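Hemoglobin subunit alpha (Isurus oxyrinchus, PDB 3MKB) carries oxygen, as the haem-bearing alpha subunit of the shark's tetrameric haemoglobin. Local coordinates at residues F98-L109 with V124-L135. Residues are numbered along the deposited sequence; the frame is centred on the assembly and turned at random.
Sequences FPMLSECILVTL and VDKLLSAISSEL. With HEM (protoporphyrin IX containing Fe), chain E.
The G and H helices of the globin fold pair here in antiparallel fashion, F98 meeting L135 beside the haem and L109 meeting V124 at the other end. The segment axes approach to 9.5 Å with 156° between their directions, and the nearest CA pairs are F98–S132, S102–L128 and L106–D125. At the haem end, L135 CB sits over one face of the F98 ring, 4.0 Å from its centroid and 8° off the normal, which meets the geometry of a CH-pi contact. The same ring turns its edge to the porphyrin, CE1 lying 3.7 Å from HEM CHC, while L135 CD2 packs on the vinyl carbon HEM CAB. An alanine in place of F98 would take away the ring, and would probably leave L135 CB without its aromatic face and a gap beside HEM CHC. Midway, two waters mediate the polar contact: one lies 2.7 Å from S102 OG and donates to L128 O, the other hydrogen-bonds to both S102 OG and S132 OG. With CG anti to its carbonyl carbon (chi1 -56°), L128 extends CD1 to 3.5 Å from S102 O and onto I105 CB and L106 CD2. L106 splits its branches, CD2 running past V124 CG1 at 3.8 Å and CD1 lying crosswise against D125 OD1, a van der Waals contact; L109 CD1 meets V124 CG1 tip to tip. E103 OE2 and D125 OD1 stay 5.0 Å apart, and one water donates to both. The salt bridge of D125 OD2 to R140 of the second alpha subunit probably offsets their like charges, tying this helix to that subunit. Antiparallel G–H packing that ends in haem-pocket side chains is characteristic of the globin fold.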
ATOM      1  N   PHE A  98      -9.421  -3.679   1.154  1.00 28.77           N
ATOM      2  CA  PHE A  98      -9.920  -3.695   2.565  1.00 28.64           C
ATOM      3  C   PHE A  98      -9.367  -2.525   3.386  1.00 27.90           C
ATOM      4  O   PHE A  98     -10.104  -1.801   3.942  1.00 28.93           O
ATOM      5  CB  PHE A  98      -9.633  -5.084   3.201  1.00 28.94           C
ATOM      6  CG  PHE A  98     -10.424  -6.179   2.509  1.00 28.34           C
ATOM      7  CD1 PHE A  98     -11.824  -6.097   2.483  1.00 24.85           C
ATOM      8  CD2 PHE A  98      -9.770  -7.217   1.796  1.00 30.38           C
ATOM      9  CE1 PHE A  98     -12.648  -7.106   1.791  1.00 30.95           C
ATOM     10  CE2 PHE A  98     -10.533  -8.180   1.058  1.00 31.92           C
ATOM     11  CZ  PHE A  98     -11.970  -8.134   1.043  1.00 28.29           C
ATOM     12  N   PRO A  99      -8.041  -2.338   3.464  1.00 29.09           N
ATOM     13  CA  PRO A  99      -7.679  -1.128   4.243  1.00 27.94           C
ATOM     14  C   PRO A  99      -8.119   0.215   3.682  1.00 27.78           C
ATOM     15  O   PRO A  99      -8.305   1.154   4.468  1.00 25.99           O
ATOM     16  CB  PRO A  99      -6.169  -1.221   4.367  1.00 29.26           C
ATOM     17  CG  PRO A  99      -5.731  -2.343   3.464  1.00 30.03           C
ATOM     18  CD  PRO A  99      -6.862  -3.123   3.028  1.00 27.80           C
ATOM     19  N   MET A 100      -8.346   0.350   2.378  1.00 27.58           N
ATOM     20  CA  MET A 100      -9.031   1.629   1.904  1.00 29.74           C
ATOM     21  C   MET A 100     -10.430   1.780   2.515  1.00 27.84           C
ATOM     22  O   MET A 100     -10.821   2.859   2.994  1.00 25.76           O
ATOM     23  CB  MET A 100      -9.151   1.681   0.384  1.00 30.55           C
ATOM     24  CG  MET A 100      -7.847   1.798  -0.424  1.00 34.65           C
ATOM     25  SD  MET A 100      -8.216   1.246  -2.143  1.00 40.40           S
ATOM     26  CE  MET A 100      -6.872   2.012  -3.040  1.00 40.39           C
ATOM     27  N   LEU A 101     -11.210   0.677   2.546  1.00 26.59           N
ATOM     28  CA  LEU A 101     -12.532   0.791   3.103  1.00 26.28           C
ATOM     29  C   LEU A 101     -12.469   1.121   4.602  1.00 25.07           C
ATOM     30  O   LEU A 101     -13.300   1.902   5.097  1.00 25.77           O
ATOM     31  CB  LEU A 101     -13.391  -0.472   2.850  1.00 25.79           C
ATOM     32  CG  LEU A 101     -14.863  -0.454   3.349  1.00 26.94           C
ATOM     33  CD1 LEU A 101     -15.655   0.827   3.013  1.00 27.68           C
ATOM     34  CD2 LEU A 101     -15.633  -1.715   2.868  1.00 27.62           C
ATOM     35  N   SER A 102     -11.560   0.454   5.318  1.00 25.33           N
ATOM     36  CA  SER A 102     -11.353   0.746   6.729  1.00 26.45           C
ATOM     37  C   SER A 102     -11.188   2.248   7.033  1.00 25.41           C
ATOM     38  O   SER A 102     -11.799   2.801   7.945  1.00 24.40           O
ATOM     39  CB  SER A 102     -10.138  -0.027   7.251  1.00 25.98           C
ATOM     40  OG  SER A 102     -10.406  -1.410   7.164  1.00 28.83           O
ATOM     41  N   GLU A 103     -10.325   2.907   6.289  1.00 25.90           N
ATOM     42  CA  GLU A 103     -10.092   4.312   6.521  1.00 26.99           C
ATOM     43  C   GLU A 103     -11.329   5.176   6.229  1.00 27.12           C
ATOM     44  O   GLU A 103     -11.611   6.154   6.942  1.00 26.91           O
ATOM     45  CB  GLU A 103      -8.896   4.764   5.684  1.00 27.37           C
ATOM     46  CG  GLU A 103      -8.442   6.217   6.041  1.00 32.13           C
ATOM     47  CD  GLU A 103      -7.876   6.368   7.475  1.00 31.89           C
ATOM     48  OE1 GLU A 103      -7.861   7.499   8.001  1.00 33.99           O
ATOM     49  OE2 GLU A 103      -7.400   5.364   8.041  1.00 33.73           O
ATOM     50  N   CYS A 104     -12.074   4.798   5.196  1.00 26.19           N
ATOM     51  CA  CYS A 104     -13.363   5.401   4.891  1.00 26.85           C
ATOM     52  C   CYS A 104     -14.410   5.167   6.011  1.00 26.10           C
ATOM     53  O   CYS A 104     -15.171   6.044   6.264  1.00 25.77           O
ATOM     54  CB  CYS A 104     -13.926   4.886   3.541  1.00 25.66           C
ATOM     55  SG  CYS A 104     -12.943   5.513   2.214  1.00 28.24           S
ATOM     56  N   ILE A 105     -14.389   4.016   6.687  1.00 26.41           N
ATOM     57  CA  ILE A 105     -15.266   3.832   7.840  1.00 25.00           C
ATOM     58  C   ILE A 105     -14.838   4.749   8.973  1.00 25.87           C
ATOM     59  O   ILE A 105     -15.685   5.366   9.648  1.00 27.52           O
ATOM     60  CB  ILE A 105     -15.269   2.325   8.355  1.00 27.30           C
ATOM     61  CG1 ILE A 105     -16.010   1.420   7.360  1.00 25.20           C
ATOM     62  CG2 ILE A 105     -16.043   2.239   9.706  1.00 24.43           C
ATOM     63  CD1 ILE A 105     -15.859  -0.091   7.612  1.00 26.04           C
ATOM     64  N   LEU A 106     -13.529   4.868   9.183  1.00 28.61           N
ATOM     65  CA  LEU A 106     -13.020   5.691  10.289  1.00 28.55           C
ATOM     66  C   LEU A 106     -13.393   7.144  10.025  1.00 28.92           C
ATOM     67  O   LEU A 106     -13.822   7.849  10.933  1.00 29.62           O
ATOM     68  CB  LEU A 106     -11.517   5.573  10.402  1.00 28.49           C
ATOM     69  CG  LEU A 106     -11.042   4.178  10.903  1.00 30.60           C
ATOM     70  CD1 LEU A 106      -9.533   4.196  10.836  1.00 27.03           C
ATOM     71  CD2 LEU A 106     -11.540   3.891  12.355  1.00 28.95           C
ATOM     72  N   VAL A 107     -13.158   7.613   8.796  1.00 27.87           N
ATOM     73  CA  VAL A 107     -13.562   8.996   8.464  1.00 27.34           C
ATOM     74  C   VAL A 107     -15.060   9.282   8.648  1.00 26.01           C
ATOM     75  O   VAL A 107     -15.459  10.338   9.131  1.00 26.54           O
ATOM     76  CB  VAL A 107     -13.074   9.392   7.068  1.00 27.78           C
ATOM     77  CG1 VAL A 107     -13.813  10.723   6.583  1.00 28.16           C
ATOM     78  CG2 VAL A 107     -11.549   9.438   7.081  1.00 23.63           C
ATOM     79  N   THR A 108     -15.909   8.351   8.249  1.00 26.47           N
ATOM     80  CA  THR A 108     -17.343   8.428   8.520  1.00 26.18           C
ATOM     81  C   THR A 108     -17.602   8.591  10.010  1.00 26.09           C
ATOM     82  O   THR A 108     -18.475   9.382  10.411  1.00 25.71           O
ATOM     83  CB  THR A 108     -18.098   7.160   7.985  1.00 25.67           C
ATOM     84  OG1 THR A 108     -17.909   7.052   6.575  1.00 26.29           O
ATOM     85  CG2 THR A 108     -19.596   7.123   8.360  1.00 27.33           C
ATOM     86  N   LEU A 109     -16.905   7.834  10.874  1.00 27.59           N
ATOM     87  CA  LEU A 109     -17.231   7.958  12.324  1.00 25.66           C
ATOM     88  C   LEU A 109     -16.819   9.337  12.821  1.00 27.88           C
ATOM     89  O   LEU A 109     -17.520   9.962  13.646  1.00 26.15           O
ATOM     90  CB  LEU A 109     -16.515   6.868  13.139  1.00 26.27           C
ATOM     91  CG  LEU A 109     -16.944   5.431  12.737  1.00 27.13           C
ATOM     92  CD1 LEU A 109     -15.900   4.352  13.302  1.00 30.69           C
ATOM     93  CD2 LEU A 109     -18.354   5.157  13.262  1.00 29.78           C
ATOM     94  N   VAL A 124     -10.815   1.369  17.243  1.00 29.31           N
ATOM     95  CA  VAL A 124     -11.590   0.942  16.065  1.00 30.08           C
ATOM     96  C   VAL A 124     -10.678   0.489  14.935  1.00 30.87           C
ATOM     97  O   VAL A 124     -10.897  -0.582  14.341  1.00 31.82           O
ATOM     98  CB  VAL A 124     -12.557   2.028  15.563  1.00 29.81           C
ATOM     99  CG1 VAL A 124     -13.520   1.447  14.464  1.00 27.83           C
ATOM    100  CG2 VAL A 124     -13.343   2.568  16.727  1.00 32.53           C
ATOM    101  N   ASP A 125      -9.664   1.302  14.622  1.00 30.70           N
ATOM    102  CA  ASP A 125      -8.683   0.918  13.618  1.00 31.08           C
ATOM    103  C   ASP A 125      -8.057  -0.439  13.888  1.00 31.80           C
ATOM    104  O   ASP A 125      -7.818  -1.199  12.943  1.00 30.82           O
ATOM    105  CB  ASP A 125      -7.565   1.942  13.474  1.00 32.40           C
ATOM    106  CG  ASP A 125      -6.852   1.830  12.126  1.00 35.54           C
ATOM    107  OD1 ASP A 125      -7.484   1.396  11.134  1.00 38.98           O
ATOM    108  OD2 ASP A 125      -5.707   2.286  12.025  1.00 41.52           O
ATOM    109  N   LYS A 126      -7.845  -0.779  15.163  1.00 30.91           N
ATOM    110  CA  LYS A 126      -7.383  -2.128  15.488  1.00 32.51           C
ATOM    111  C   LYS A 126      -8.380  -3.214  15.152  1.00 30.97           C
ATOM    112  O   LYS A 126      -7.988  -4.243  14.601  1.00 31.11           O
ATOM    113  CB  LYS A 126      -6.957  -2.265  16.959  1.00 31.58           C
ATOM    114  CG  LYS A 126      -5.696  -1.490  17.228  1.00 37.49           C
ATOM    115  CD  LYS A 126      -5.385  -1.444  18.724  1.00 43.53           C
ATOM    116  CE  LYS A 126      -4.876  -2.811  19.191  1.00 46.29           C
ATOM    117  NZ  LYS A 126      -4.131  -2.691  20.491  1.00 48.07           N
ATOM    118  N   LEU A 127      -9.636  -3.018  15.510  1.00 31.09           N
ATOM    119  CA  LEU A 127     -10.715  -3.893  15.029  1.00 32.44           C
ATOM    120  C   LEU A 127     -10.738  -4.001  13.487  1.00 32.01           C
ATOM    121  O   LEU A 127     -10.716  -5.103  12.919  1.00 31.58           O
ATOM    122  CB  LEU A 127     -12.078  -3.442  15.566  1.00 31.79           C
ATOM    123  CG  LEU A 127     -13.315  -4.226  15.068  1.00 35.73           C
ATOM    124  CD1 LEU A 127     -13.240  -5.716  15.436  1.00 34.40           C
ATOM    125  CD2 LEU A 127     -14.653  -3.579  15.476  1.00 33.79           C
ATOM    126  N   LEU A 128     -10.797  -2.862  12.793  1.00 31.55           N
ATOM    127  CA  LEU A 128     -10.765  -2.930  11.300  1.00 30.94           C
ATOM    128  C   LEU A 128      -9.561  -3.657  10.673  1.00 30.72           C
ATOM    129  O   LEU A 128      -9.742  -4.423   9.703  1.00 29.90           O
ATOM    130  CB  LEU A 128     -10.990  -1.534  10.659  1.00 29.84           C
ATOM    131  CG  LEU A 128     -12.295  -0.836  11.091  1.00 30.65           C
ATOM    132  CD1 LEU A 128     -12.544   0.596  10.584  1.00 28.69           C
ATOM    133  CD2 LEU A 128     -13.498  -1.718  10.721  1.00 35.64           C
ATOM    134  N   SER A 129      -8.361  -3.468  11.246  1.00 31.89           N
ATOM    135  CA  SER A 129      -7.125  -4.167  10.807  1.00 34.52           C
ATOM    136  C   SER A 129      -7.236  -5.664  10.947  1.00 33.67           C
ATOM    137  O   SER A 129      -6.868  -6.392  10.025  1.00 34.36           O
ATOM    138  CB  SER A 129      -5.855  -3.692  11.534  1.00 33.34           C
ATOM    139  OG  SER A 129      -5.607  -2.355  11.174  1.00 39.41           O
ATOM    140  N   ALA A 130      -7.757  -6.116  12.091  1.00 33.71           N
ATOM    141  CA  ALA A 130      -8.013  -7.553  12.296  1.00 33.74           C
ATOM    142  C   ALA A 130      -9.083  -8.085  11.313  1.00 33.57           C
ATOM    143  O   ALA A 130      -8.997  -9.210  10.807  1.00 33.55           O
ATOM    144  CB  ALA A 130      -8.447  -7.779  13.738  1.00 33.98           C
ATOM    145  N   ILE A 131     -10.078  -7.256  11.002  1.00 33.80           N
ATOM    146  CA  ILE A 131     -11.089  -7.655  10.049  1.00 34.08           C
ATOM    147  C   ILE A 131     -10.413  -7.779   8.659  1.00 35.04           C
ATOM    148  O   ILE A 131     -10.467  -8.851   8.062  1.00 35.18           O
ATOM    149  CB  ILE A 131     -12.338  -6.738  10.055  1.00 34.09           C
ATOM    150  CG1 ILE A 131     -13.079  -6.832  11.408  1.00 35.13           C
ATOM    151  CG2 ILE A 131     -13.291  -7.131   8.933  1.00 31.94           C
ATOM    152  CD1 ILE A 131     -14.131  -5.754  11.600  1.00 34.64           C
ATOM    153  N   SER A 132      -9.720  -6.718   8.195  1.00 35.59           N
ATOM    154  CA  SER A 132      -8.966  -6.772   6.932  1.00 35.99           C
ATOM    155  C   SER A 132      -8.088  -7.985   6.840  1.00 36.87           C
ATOM    156  O   SER A 132      -8.044  -8.637   5.812  1.00 35.43           O
ATOM    157  CB  SER A 132      -8.112  -5.521   6.698  1.00 35.02           C
ATOM    158  OG  SER A 132      -9.015  -4.478   6.480  1.00 38.41           O
ATOM    159  N   SER A 133      -7.414  -8.311   7.932  1.00 38.13           N
ATOM    160  CA  SER A 133      -6.530  -9.471   7.910  1.00 40.47           C
ATOM    161  C   SER A 133      -7.310 -10.766   7.609  1.00 40.71           C
ATOM    162  O   SER A 133      -7.009 -11.512   6.655  1.00 42.97           O
ATOM    163  CB  SER A 133      -5.819  -9.566   9.239  1.00 39.55           C
ATOM    164  OG  SER A 133      -4.994 -10.710   9.246  1.00 47.52           O
ATOM    165  N   GLU A 134      -8.342 -11.019   8.387  1.00 39.93           N
ATOM    166  CA  GLU A 134      -9.160 -12.194   8.153  1.00 39.43           C
ATOM    167  C   GLU A 134      -9.792 -12.232   6.745  1.00 38.61           C
ATOM    168  O   GLU A 134      -9.751 -13.271   6.089  1.00 38.75           O
ATOM    169  CB  GLU A 134     -10.236 -12.321   9.233  1.00 39.40           C
ATOM    170  CG  GLU A 134      -9.749 -12.496  10.691  1.00 41.28           C
ATOM    171  CD  GLU A 134      -8.761 -13.646  10.933  1.00 44.29           C
ATOM    172  OE1 GLU A 134      -8.877 -14.721  10.277  1.00 45.31           O
ATOM    173  OE2 GLU A 134      -7.893 -13.471  11.823  1.00 44.84           O
ATOM    174  N   LEU A 135     -10.377 -11.123   6.290  1.00 37.08           N
ATOM    175  CA  LEU A 135     -10.972 -11.049   4.962  1.00 36.94           C
ATOM    176  C   LEU A 135      -9.964 -11.280   3.810  1.00 37.73           C
ATOM    177  O   LEU A 135     -10.358 -11.759   2.738  1.00 36.94           O
ATOM    178  CB  LEU A 135     -11.702  -9.713   4.785  1.00 35.23           C
ATOM    179  CG  LEU A 135     -13.216  -9.599   5.041  1.00 40.47           C
ATOM    180  CD1 LEU A 135     -13.792 -10.605   6.004  1.00 40.84           C
ATOM    181  CD2 LEU A 135     -13.554  -8.202   5.515  1.00 43.24           C
TER
HETATM  182  CHA HEM E 141     -21.148  -8.648  -0.626  1.00 37.63           C
HETATM  183  CHB HEM E 141     -19.394  -7.823   3.788  1.00 37.68           C
HETATM  184  CHC HEM E 141     -15.730  -5.145   1.956  1.00 33.52           C
HETATM  185  CHD HEM E 141     -17.213  -6.302  -2.472  1.00 32.78           C
HETATM  186  C1A HEM E 141     -20.999  -8.701   0.742  1.00 37.70           C
HETATM  187  C2A HEM E 141     -21.841  -9.391   1.687  1.00 39.85           C
HETATM  188  C3A HEM E 141     -21.355  -9.199   2.933  1.00 40.63           C
HETATM  189  C4A HEM E 141     -20.200  -8.318   2.789  1.00 39.08           C
HETATM  190  CMA HEM E 141     -21.888  -9.754   4.307  1.00 38.39           C
HETATM  191  CAA HEM E 141     -22.980 -10.305   1.203  1.00 41.55           C
HETATM  192  CBA HEM E 141     -22.159 -11.637   1.136  1.00 45.05           C
HETATM  193  CGA HEM E 141     -23.041 -12.845   1.058  1.00 50.31           C
HETATM  194  O1A HEM E 141     -24.207 -12.678   0.572  1.00 52.37           O
HETATM  195  O2A HEM E 141     -22.599 -13.964   1.462  1.00 50.00           O
HETATM  196  C1B HEM E 141     -18.251  -7.053   3.661  1.00 36.27           C
HETATM  197  C2B HEM E 141     -17.383  -6.665   4.750  1.00 35.85           C
HETATM  198  C3B HEM E 141     -16.396  -5.905   4.250  1.00 35.91           C
HETATM  199  C4B HEM E 141     -16.572  -5.813   2.823  1.00 34.90           C
HETATM  200  CMB HEM E 141     -17.547  -7.010   6.257  1.00 36.09           C
HETATM  201  CAB HEM E 141     -15.200  -5.271   5.007  1.00 38.50           C
HETATM  202  CBB HEM E 141     -15.150  -4.981   6.319  1.00 38.62           C
HETATM  203  C1C HEM E 141     -15.780  -5.189   0.575  1.00 32.75           C
HETATM  204  C2C HEM E 141     -14.882  -4.495  -0.352  1.00 30.06           C
HETATM  205  C3C HEM E 141     -15.296  -4.784  -1.611  1.00 28.17           C
HETATM  206  C4C HEM E 141     -16.463  -5.678  -1.497  1.00 30.17           C
HETATM  207  CMC HEM E 141     -13.735  -3.571   0.152  1.00 30.56           C
HETATM  208  CAC HEM E 141     -14.629  -4.247  -2.906  1.00 32.07           C
HETATM  209  CBC HEM E 141     -14.045  -3.013  -2.925  1.00 27.08           C
HETATM  210  C1D HEM E 141     -18.430  -6.973  -2.342  1.00 34.10           C
HETATM  211  C2D HEM E 141     -19.280  -7.256  -3.467  1.00 33.56           C
HETATM  212  C3D HEM E 141     -20.532  -7.912  -2.963  1.00 36.54           C
HETATM  213  C4D HEM E 141     -20.279  -8.058  -1.535  1.00 38.05           C
HETATM  214  CMD HEM E 141     -19.026  -6.873  -4.953  1.00 34.98           C
HETATM  215  CAD HEM E 141     -21.724  -8.368  -3.881  1.00 36.65           C
HETATM  216  CBD HEM E 141     -22.953  -7.406  -3.912  1.00 40.38           C
HETATM  217  CGD HEM E 141     -22.828  -6.104  -4.737  1.00 43.37           C
HETATM  218  O1D HEM E 141     -22.391  -6.105  -5.941  1.00 47.74           O
HETATM  219  O2D HEM E 141     -23.174  -5.006  -4.214  1.00 38.11           O
HETATM  220  NA  HEM E 141     -20.037  -8.065   1.452  1.00 36.92           N
HETATM  221  NB  HEM E 141     -17.718  -6.512   2.465  1.00 36.11           N
HETATM  222  NC  HEM E 141     -16.679  -5.883  -0.179  1.00 30.73           N
HETATM  223  ND  HEM E 141     -19.050  -7.461  -1.186  1.00 36.50           N
HETATM  224 FE   HEM E 141     -18.375  -6.975   0.673  1.00 38.62          FE
HETATM  225  O   HOH W   1     -11.894  -3.623   7.778  1.00 35.06           O
HETATM  226  O   HOH W   2      -7.811  -2.199   7.545  1.00 36.46           O
HETATM  227  O   HOH W   3      -6.493   5.311  10.666  1.00 33.11           O
HETATM  228  O   HOH W   4      -7.617   2.710   8.328  1.00 40.00           O